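Local coordinates for protein Drep2 (Drosophila melanogaster, PDB 4D2K) that probably takes part in apoptotic DNA fragmentation, its CIDE domain, the part present here, associating with like domains into higher-order assemblies, at residues I14-V25 with G37-A45. Residues are numbered along the deposited sequence; the frame is centred on the assembly and turned at random.
Sequences IWDSWRNVRKGV and GKDKLGVPA
Leu41, just after the last turn of helix 30-40 in this ubiquitin-like CIDE-N fold, plugs its isobutyl group against the hairpin of strands 10-16 and 22-27. Its two methyls divide the work: CD1 lies 3.6 Å from Lys23 CG and 3.9 Å from Ile14 CG2, while CD2 settles on the backbone at Asp16, 3.8 Å from its CA. A branched leucine suits this place because it can touch both strands at once. One turn back, Gly37, having no side chain, lets the helix backbone come close to Ile14, its CA 4.3 Å from Ile14 CG1. Lys40 uses its aliphatic part, CG resting 3.8 Å from Val25 CG1, and Lys23, bent at chi2 (-73°), brings CE to 3.5 Å from Lys40 O; long lysines suit this partly exposed margin, since their methylenes can pack while the ammonium group probably stays near solvent. Beside Leu41, Asp16 shapes the hairpin loop. With CG between backbone N and carbonyl carbon (chi1 64°), its carboxylate turns back over the loop: OD1 accepts a nearly straight bond from Asn20 N (169°), and OD2 takes Val21 N from above the carboxylate plane. Replacing Asp16 by an alanine is likely to leave both amides without their carboxylate acceptor and the loop freer to shift. The last turn of helix 30-40 thus packs against the hairpin at one margin of the mixed sheet, with Leu41 also reaching Leu77 on the adjoining strand 74-79.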
ATOM      1  N   ILE A  14      -0.473  -5.179   2.645  1.00 36.97           N
ATOM      2  CA  ILE A  14      -1.303  -4.302   1.854  1.00 37.34           C
ATOM      3  C   ILE A  14      -2.735  -4.806   1.945  1.00 39.80           C
ATOM      4  O   ILE A  14      -3.067  -5.932   1.567  1.00 38.93           O
ATOM      5  CB  ILE A  14      -0.796  -4.188   0.380  1.00 40.24           C
ATOM      6  CG1 ILE A  14      -1.571  -3.110  -0.379  1.00 47.66           C
ATOM      7  CG2 ILE A  14      -0.911  -5.501  -0.372  1.00 51.42           C
ATOM      8  CD1 ILE A  14      -1.120  -1.692  -0.073  1.00 48.41           C
ATOM      9  N   TRP A  15      -3.569  -3.974   2.555  1.00 35.96           N
ATOM     10  CA  TRP A  15      -4.950  -4.329   2.807  1.00 36.15           C
ATOM     11  C   TRP A  15      -5.874  -3.393   2.016  1.00 38.42           C
ATOM     12  O   TRP A  15      -5.514  -2.237   1.738  1.00 35.96           O
ATOM     13  CB  TRP A  15      -5.249  -4.204   4.299  1.00 37.97           C
ATOM     14  CG  TRP A  15      -4.454  -5.090   5.203  1.00 36.28           C
ATOM     15  CD1 TRP A  15      -3.485  -5.967   4.845  1.00 37.97           C
ATOM     16  CD2 TRP A  15      -4.546  -5.154   6.632  1.00 33.52           C
ATOM     17  NE1 TRP A  15      -2.977  -6.592   5.957  1.00 34.76           N
ATOM     18  CE2 TRP A  15      -3.612  -6.107   7.067  1.00 35.34           C
ATOM     19  CE3 TRP A  15      -5.326  -4.493   7.584  1.00 37.35           C
ATOM     20  CZ2 TRP A  15      -3.440  -6.427   8.426  1.00 36.90           C
ATOM     21  CZ3 TRP A  15      -5.144  -4.808   8.938  1.00 36.13           C
ATOM     22  CH2 TRP A  15      -4.212  -5.761   9.338  1.00 36.28           C
ATOM     23  N   ASP A  16      -7.106  -3.827   1.754  1.00 41.20           N
ATOM     24  CA  ASP A  16      -8.003  -2.963   0.993  1.00 41.05           C
ATOM     25  C   ASP A  16      -8.568  -1.932   1.955  1.00 40.18           C
ATOM     26  O   ASP A  16      -8.307  -2.011   3.162  1.00 38.83           O
ATOM     27  CB  ASP A  16      -9.096  -3.763   0.271  1.00 39.76           C
ATOM     28  CG  ASP A  16     -10.045  -4.488   1.213  1.00 40.68           C
ATOM     29  OD1 ASP A  16     -10.287  -4.060   2.359  1.00 46.01           O
ATOM     30  OD2 ASP A  16     -10.536  -5.542   0.796  1.00 42.33           O
ATOM     31  N   SER A  17      -9.289  -0.955   1.411  1.00 42.66           N
ATOM     32  CA  SER A  17      -9.844   0.164   2.180  1.00 44.78           C
ATOM     33  C   SER A  17     -10.677  -0.289   3.368  1.00 42.54           C
ATOM     34  O   SER A  17     -10.682   0.374   4.387  1.00 42.74           O
ATOM     35  CB  SER A  17     -10.659   1.092   1.281  1.00 44.77           C
ATOM     36  OG  SER A  17     -11.748   0.422   0.677  1.00 52.81           O
ATOM     37  N   TRP A  18     -11.341  -1.433   3.246  1.00 46.10           N
ATOM     38  CA  TRP A  18     -12.219  -1.943   4.310  1.00 48.82           C
ATOM     39  C   TRP A  18     -11.490  -2.850   5.299  1.00 46.48           C
ATOM     40  O   TRP A  18     -12.102  -3.334   6.248  1.00 44.69           O
ATOM     41  CB  TRP A  18     -13.373  -2.765   3.713  1.00 53.33           C
ATOM     42  CG  TRP A  18     -14.365  -2.004   2.914  1.00 63.48           C
ATOM     43  CD1 TRP A  18     -14.410  -1.898   1.557  1.00 69.44           C
ATOM     44  CD2 TRP A  18     -15.474  -1.250   3.417  1.00 70.21           C
ATOM     45  NE1 TRP A  18     -15.473  -1.115   1.182  1.00 77.23           N
ATOM     46  CE2 TRP A  18     -16.143  -0.705   2.305  1.00 75.11           C
ATOM     47  CE3 TRP A  18     -15.966  -0.980   4.699  1.00 78.21           C
ATOM     48  CZ2 TRP A  18     -17.275   0.094   2.434  1.00 81.43           C
ATOM     49  CZ3 TRP A  18     -17.091  -0.185   4.827  1.00 82.36           C
ATOM     50  CH2 TRP A  18     -17.733   0.342   3.700  1.00 84.08           C
ATOM     51  N   ARG A  19     -10.194  -3.079   5.082  1.00 44.33           N
ATOM     52  CA  ARG A  19      -9.398  -3.988   5.927  1.00 42.45           C
ATOM     53  C   ARG A  19      -9.961  -5.417   5.851  1.00 41.74           C
ATOM     54  O   ARG A  19      -9.905  -6.177   6.816  1.00 38.57           O
ATOM     55  CB  ARG A  19      -9.325  -3.498   7.385  1.00 41.18           C
ATOM     56  CG  ARG A  19      -8.799  -2.071   7.555  1.00 42.03           C
ATOM     57  CD  ARG A  19      -8.865  -1.642   9.025  1.00 45.79           C
ATOM     58  NE  ARG A  19      -8.099  -0.423   9.286  1.00 47.81           N
ATOM     59  CZ  ARG A  19      -8.554   0.820   9.119  1.00 49.14           C
ATOM     60  NH1 ARG A  19      -9.806   1.032   8.734  1.00 45.84           N
ATOM     61  NH2 ARG A  19      -7.757   1.855   9.381  1.00 43.12           N
ATOM     62  N   ASN A  20     -10.479  -5.761   4.671  1.00 42.05           N
ATOM     63  CA  ASN A  20     -11.056  -7.062   4.380  1.00 42.25           C
ATOM     64  C   ASN A  20     -10.062  -7.987   3.656  1.00 42.32           C
ATOM     65  O   ASN A  20      -9.613  -8.993   4.204  1.00 42.86           O
ATOM     66  CB  ASN A  20     -12.331  -6.855   3.546  1.00 47.22           C
ATOM     67  CG  ASN A  20     -13.074  -8.148   3.266  1.00 51.29           C
ATOM     68  OD1 ASN A  20     -13.437  -8.431   2.121  1.00 59.04           O
ATOM     69  ND2 ASN A  20     -13.295  -8.942   4.305  1.00 49.64           N
ATOM     70  N   VAL A  21      -9.681  -7.629   2.443  1.00 39.57           N
ATOM     71  CA  VAL A  21      -8.672  -8.395   1.745  1.00 40.78           C
ATOM     72  C   VAL A  21      -7.329  -7.900   2.279  1.00 42.02           C
ATOM     73  O   VAL A  21      -7.071  -6.696   2.337  1.00 39.47           O
ATOM     74  CB  VAL A  21      -8.744  -8.227   0.213  1.00 42.15           C
ATOM     75  CG1 VAL A  21      -7.573  -8.897  -0.457  1.00 37.88           C
ATOM     76  CG2 VAL A  21     -10.101  -8.737  -0.339  1.00 41.97           C
ATOM     77  N   ARG A  22      -6.499  -8.852   2.689  1.00 40.43           N
ATOM     78  CA  ARG A  22      -5.287  -8.592   3.423  1.00 38.50           C
ATOM     79  C   ARG A  22      -4.188  -9.414   2.784  1.00 38.29           C
ATOM     80  O   ARG A  22      -4.258 -10.645   2.820  1.00 37.63           O
ATOM     81  CB  ARG A  22      -5.481  -8.985   4.869  1.00 39.17           C
ATOM     82  CG  ARG A  22      -6.469  -8.133   5.586  1.00 37.79           C
ATOM     83  CD  ARG A  22      -6.595  -8.545   7.017  1.00 38.10           C
ATOM     84  NE  ARG A  22      -7.575  -7.696   7.686  1.00 37.25           N
ATOM     85  CZ  ARG A  22      -7.582  -7.445   8.987  1.00 40.62           C
ATOM     86  NH1 ARG A  22      -6.651  -7.986   9.771  1.00 38.40           N
ATOM     87  NH2 ARG A  22      -8.514  -6.648   9.504  1.00 36.25           N
ATOM     88  N   LYS A  23      -3.194  -8.749   2.207  1.00 34.59           N
ATOM     89  CA  LYS A  23      -2.173  -9.421   1.409  1.00 36.10           C
ATOM     90  C   LYS A  23      -0.764  -9.060   1.874  1.00 37.52           C
ATOM     91  O   LYS A  23      -0.546  -8.032   2.498  1.00 36.79           O
ATOM     92  CB  LYS A  23      -2.311  -9.038  -0.071  1.00 39.55           C
ATOM     93  CG  LYS A  23      -3.666  -9.373  -0.689  1.00 38.03           C
ATOM     94  CD  LYS A  23      -3.799 -10.852  -0.906  1.00 41.24           C
ATOM     95  CE  LYS A  23      -5.087 -11.195  -1.590  1.00 41.45           C
ATOM     96  NZ  LYS A  23      -4.944 -12.448  -2.327  1.00 45.27           N
ATOM     97  N   GLY A  24       0.207  -9.886   1.523  1.00 36.80           N
ATOM     98  CA  GLY A  24       1.572  -9.600   1.892  1.00 35.84           C
ATOM     99  C   GLY A  24       2.338  -9.441   0.600  1.00 37.39           C
ATOM    100  O   GLY A  24       2.132 -10.208  -0.342  1.00 40.56           O
ATOM    101  N   VAL A  25       3.217  -8.442   0.546  1.00 35.14           N
ATOM    102  CA  VAL A  25       4.008  -8.226  -0.648  1.00 32.89           C
ATOM    103  C   VAL A  25       5.428  -8.053  -0.227  1.00 33.99           C
ATOM    104  O   VAL A  25       5.711  -7.695   0.918  1.00 33.30           O
ATOM    105  CB  VAL A  25       3.549  -6.972  -1.450  1.00 36.65           C
ATOM    106  CG1 VAL A  25       2.113  -7.127  -1.945  1.00 36.32           C
ATOM    107  CG2 VAL A  25       3.734  -5.696  -0.607  1.00 32.39           C
ATOM    108  N   GLY A  37       0.917  -4.108  -5.177  1.00 42.28           N
ATOM    109  CA  GLY A  37      -0.267  -3.841  -4.381  1.00 44.80           C
ATOM    110  C   GLY A  37      -1.494  -3.943  -5.259  1.00 42.91           C
ATOM    111  O   GLY A  37      -2.449  -4.654  -4.921  1.00 43.22           O
ATOM    112  N   LYS A  38      -1.443  -3.318  -6.426  1.00 40.63           N
ATOM    113  CA  LYS A  38      -2.592  -3.411  -7.314  1.00 46.72           C
ATOM    114  C   LYS A  38      -2.821  -4.846  -7.791  1.00 46.05           C
ATOM    115  O   LYS A  38      -3.963  -5.319  -7.755  1.00 42.64           O
ATOM    116  CB  LYS A  38      -2.454  -2.442  -8.498  1.00 45.64           C
ATOM    117  CG  LYS A  38      -2.609  -0.967  -8.082  1.00 50.24           C
ATOM    118  CD  LYS A  38      -2.634  -0.007  -9.270  1.00 55.41           C
ATOM    119  CE  LYS A  38      -1.239   0.451  -9.675  1.00 61.61           C
ATOM    120  NZ  LYS A  38      -1.301   1.571 -10.675  1.00 62.11           N
ATOM    121  N   ASP A  39      -1.761  -5.546  -8.216  1.00 42.84           N
ATOM    122  CA  ASP A  39      -1.925  -6.956  -8.588  1.00 42.84           C
ATOM    123  C   ASP A  39      -2.539  -7.811  -7.468  1.00 43.68           C
ATOM    124  O   ASP A  39      -3.446  -8.594  -7.695  1.00 44.39           O
ATOM    125  CB  ASP A  39      -0.595  -7.587  -9.006  1.00 45.06           C
ATOM    126  CG  ASP A  39      -0.740  -9.075  -9.325  1.00 47.05           C
ATOM    127  OD1 ASP A  39      -1.450  -9.405 -10.291  1.00 47.82           O
ATOM    128  OD2 ASP A  39      -0.172  -9.921  -8.595  1.00 53.96           O
ATOM    129  N   LYS A  40      -2.011  -7.698  -6.258  1.00 42.32           N
ATOM    130  CA  LYS A  40      -2.477  -8.545  -5.172  1.00 44.53           C
ATOM    131  C   LYS A  40      -3.911  -8.188  -4.757  1.00 45.04           C
ATOM    132  O   LYS A  40      -4.663  -9.034  -4.246  1.00 42.25           O
ATOM    133  CB  LYS A  40      -1.522  -8.423  -3.977  1.00 46.71           C
ATOM    134  CG  LYS A  40      -0.183  -9.163  -4.146  1.00 44.01           C
ATOM    135  CD  LYS A  40      -0.277 -10.592  -3.666  1.00 50.79           C
ATOM    136  CE  LYS A  40       1.091 -11.185  -3.295  1.00 51.82           C
ATOM    137  NZ  LYS A  40       2.144 -10.988  -4.329  1.00 58.59           N
ATOM    138  N   LEU A  41      -4.316  -6.941  -4.982  1.00 43.61           N
ATOM    139  CA  LEU A  41      -5.684  -6.600  -4.625  1.00 45.00           C
ATOM    140  C   LEU A  41      -6.618  -6.670  -5.837  1.00 46.33           C
ATOM    141  O   LEU A  41      -7.776  -6.307  -5.736  1.00 48.95           O
ATOM    142  CB  LEU A  41      -5.746  -5.224  -3.961  1.00 45.41           C
ATOM    143  CG  LEU A  41      -5.660  -5.286  -2.423  1.00 43.74           C
ATOM    144  CD1 LEU A  41      -4.454  -6.060  -1.975  1.00 43.61           C
ATOM    145  CD2 LEU A  41      -5.614  -3.888  -1.817  1.00 43.07           C
ATOM    146  N   GLY A  42      -6.123  -7.166  -6.967  1.00 45.83           N
ATOM    147  CA  GLY A  42      -6.958  -7.371  -8.144  1.00 47.06           C
ATOM    148  C   GLY A  42      -7.412  -6.074  -8.806  1.00 49.78           C
ATOM    149  O   GLY A  42      -8.464  -6.008  -9.448  1.00 50.27           O
ATOM    150  N   VAL A  43      -6.562  -5.061  -8.704  1.00 46.88           N
ATOM    151  CA  VAL A  43      -6.794  -3.761  -9.303  1.00 49.00           C
ATOM    152  C   VAL A  43      -6.096  -3.719 -10.664  1.00 50.38           C
ATOM    153  O   VAL A  43      -4.918  -4.080 -10.769  1.00 49.86           O
ATOM    154  CB  VAL A  43      -6.229  -2.626  -8.399  1.00 51.04           C
ATOM    155  CG1 VAL A  43      -6.402  -1.247  -9.045  1.00 52.15           C
ATOM    156  CG2 VAL A  43      -6.854  -2.677  -6.995  1.00 51.48           C
ATOM    157  N   PRO A  44      -6.821  -3.287 -11.716  1.00 49.96           N
ATOM    158  CA  PRO A  44      -6.229  -3.271 -13.060  1.00 51.55           C
ATOM    159  C   PRO A  44      -4.986  -2.398 -13.040  1.00 54.58           C
ATOM    160  O   PRO A  44      -4.981  -1.378 -12.345  1.00 54.69           O
ATOM    161  CB  PRO A  44      -7.328  -2.665 -13.940  1.00 50.64           C
ATOM    162  CG  PRO A  44      -8.602  -2.840 -13.178  1.00 50.80           C
ATOM    163  CD  PRO A  44      -8.293  -3.247 -11.756  1.00 49.61           C
ATOM    164  N   ALA A  45      -3.945  -2.807 -13.757  1.00 53.99           N
ATOM    165  CA  ALA A  45      -2.628  -2.198 -13.597  1.00 56.67           C
ATOM    166  C   ALA A  45      -2.564  -0.719 -13.930  1.00 61.52           C
ATOM    167  O   ALA A  45      -1.776   0.018 -13.334  1.00 64.10           O
ATOM    168  CB  ALA A  45      -1.614  -2.947 -14.449  1.00 51.54           C
TER